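Local coordinates for DUF655 domain-containing protein (Archaeoglobus fulgidus, PDB 2I5H) that is of unknown function, although its family belongs to the helix-hairpin-helix clan, so that a role in binding nucleic acid is possible, at residues Y22-M27 against T100-V105. Sequence-based numbering, arbitrary orientation.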
# COMPACT_ATOMS: atom_id res chain seq x y z
N TYR A 22 6.79 1.38 5.39
CA TYR A 22 7.41 0.06 5.29
C TYR A 22 8.45 0.05 4.18
O TYR A 22 8.22 0.60 3.09
CB TYR A 22 6.33 -1.00 5.05
CG TYR A 22 5.54 -1.37 6.30
CD1 TYR A 22 5.83 -2.53 7.01
CD2 TYR A 22 4.50 -0.56 6.76
CE1 TYR A 22 5.11 -2.88 8.15
CE2 TYR A 22 3.78 -0.90 7.91
CZ TYR A 22 4.09 -2.06 8.59
OH TYR A 22 3.36 -2.42 9.71
N VAL A 23 9.59 -0.57 4.45
CA VAL A 23 10.68 -0.63 3.50
C VAL A 23 10.41 -1.54 2.30
O VAL A 23 10.02 -2.70 2.46
CB VAL A 23 11.99 -1.11 4.19
CG1 VAL A 23 13.10 -1.24 3.17
CG2 VAL A 23 12.37 -0.13 5.29
N LEU A 24 10.61 -1.00 1.11
CA LEU A 24 10.42 -1.72 -0.13
C LEU A 24 11.76 -2.17 -0.70
O LEU A 24 11.86 -3.23 -1.32
CB LEU A 24 9.73 -0.83 -1.17
CG LEU A 24 8.34 -0.27 -0.84
CD1 LEU A 24 7.94 0.74 -1.92
CD2 LEU A 24 7.33 -1.39 -0.76
N ASP A 25 12.78 -1.34 -0.50
CA ASP A 25 14.10 -1.61 -1.03
C ASP A 25 15.13 -0.73 -0.32
O ASP A 25 14.89 0.46 -0.11
CB ASP A 25 14.09 -1.33 -2.54
CG ASP A 25 15.38 -1.71 -3.24
OD1 ASP A 25 16.01 -2.72 -2.85
OD2 ASP A 25 15.76 -1.00 -4.19
N PHE A 26 16.26 -1.32 0.06
CA PHE A 26 17.33 -0.57 0.71
C PHE A 26 18.58 -0.59 -0.17
O PHE A 26 19.03 -1.66 -0.61
CB PHE A 26 17.65 -1.13 2.10
CG PHE A 26 18.84 -0.48 2.75
CD1 PHE A 26 18.94 0.91 2.85
CD2 PHE A 26 19.89 -1.26 3.25
CE1 PHE A 26 20.06 1.52 3.42
CE2 PHE A 26 21.02 -0.66 3.82
CZ PHE A 26 21.11 0.73 3.91
N MET A 27 19.14 0.59 -0.42
CA MET A 27 20.33 0.75 -1.25
C MET A 27 21.47 1.40 -0.45
O MET A 27 21.54 2.63 -0.34
CB MET A 27 20.02 1.63 -2.46
CG MET A 27 18.97 1.06 -3.39
SD MET A 27 18.34 2.28 -4.56
CE MET A 27 16.98 2.93 -3.64
N THR A 100 8.62 -5.00 -7.31
CA THR A 100 8.29 -6.40 -7.05
C THR A 100 7.74 -6.57 -5.63
O THR A 100 6.80 -7.32 -5.41
CB THR A 100 9.51 -7.31 -7.19
OG1 THR A 100 10.07 -7.16 -8.50
CG2 THR A 100 9.12 -8.77 -6.98
N GLU A 101 8.34 -5.86 -4.68
CA GLU A 101 7.92 -5.97 -3.29
C GLU A 101 6.65 -5.22 -2.93
O GLU A 101 5.95 -5.60 -2.00
CB GLU A 101 9.04 -5.50 -2.35
CG GLU A 101 10.33 -6.31 -2.40
CD GLU A 101 10.14 -7.77 -2.02
OE1 GLU A 101 9.21 -8.09 -1.25
OE2 GLU A 101 10.94 -8.62 -2.48
N LEU A 102 6.33 -4.16 -3.68
CA LEU A 102 5.16 -3.34 -3.37
C LEU A 102 3.88 -4.10 -3.04
O LEU A 102 3.30 -3.89 -1.97
CB LEU A 102 4.89 -2.34 -4.50
CG LEU A 102 3.79 -1.29 -4.23
CD1 LEU A 102 4.15 -0.45 -3.00
CD2 LEU A 102 3.63 -0.40 -5.45
N PRO A 103 3.42 -5.00 -3.93
CA PRO A 103 2.18 -5.72 -3.60
C PRO A 103 2.23 -6.54 -2.31
O PRO A 103 1.25 -6.61 -1.57
CB PRO A 103 1.92 -6.58 -4.84
CG PRO A 103 3.30 -6.81 -5.38
CD PRO A 103 3.96 -5.46 -5.21
N TYR A 104 3.38 -7.15 -2.03
CA TYR A 104 3.55 -7.96 -0.82
C TYR A 104 3.55 -7.10 0.43
O TYR A 104 3.00 -7.49 1.46
CB TYR A 104 4.85 -8.76 -0.89
CG TYR A 104 4.85 -9.78 -1.99
CD1 TYR A 104 4.06 -10.93 -1.91
CD2 TYR A 104 5.61 -9.59 -3.15
CE1 TYR A 104 4.02 -11.85 -2.95
CE2 TYR A 104 5.58 -10.50 -4.19
CZ TYR A 104 4.78 -11.63 -4.09
OH TYR A 104 4.75 -12.54 -5.12
N VAL A 105 4.19 -5.93 0.35
CA VAL A 105 4.26 -5.02 1.49
C VAL A 105 2.89 -4.39 1.76
O VAL A 105 2.47 -4.28 2.91
CB VAL A 105 5.33 -3.94 1.24
CG1 VAL A 105 5.35 -2.93 2.38
CG2 VAL A 105 6.70 -4.60 1.12
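L24 meets V105 and L102 where strand 20-27 packs against helix 96-111, a worked example of a helix packing on a strand interrupted by a bulge. CG of L24 stands anti to its own carbonyl carbon (chi1 -60°), and the methyl CD2 rests against V105, 3.8 Å from CG2. The same methyl lies 4.0 Å from CD1 of L102, and the two leucine side chains cross obliquely. CD2 thus touches two residues about one helical turn apart. V105 touches both Y22 and L24. Its CG1, anti to the backbone N (chi1 176°), is near both, and presses on the root of Y22, with CB of Y22 only 3.4 Å from CG1, a tight apolar approach. Beyond that carbon the Y22 ring is carried off from helix residues 100-105, and it meets the ring of H108 with planes about 75° apart. An alanine in place of V105 would probably open a gap between Y22 and L24, since CB of Y22 would lose its methyl neighbour and CD2 of L24 would keep, of this helix face, only the CB of this residue and L102. At the helix's more exposed edge, E101 adds its aliphatic part, CG lying 3.6 Å from the carbonyl O of L24, while its carboxylate turns elsewhere. V48 on strand 44-49 touches both L24 and V105. L24 and D25 both pair with Q46 of the neighbouring strand, a classic beta bulge where strand 20-27 changes direction; the whole is characteristic of a helix packed on a bulged strand in a five-stranded antiparallel sheet.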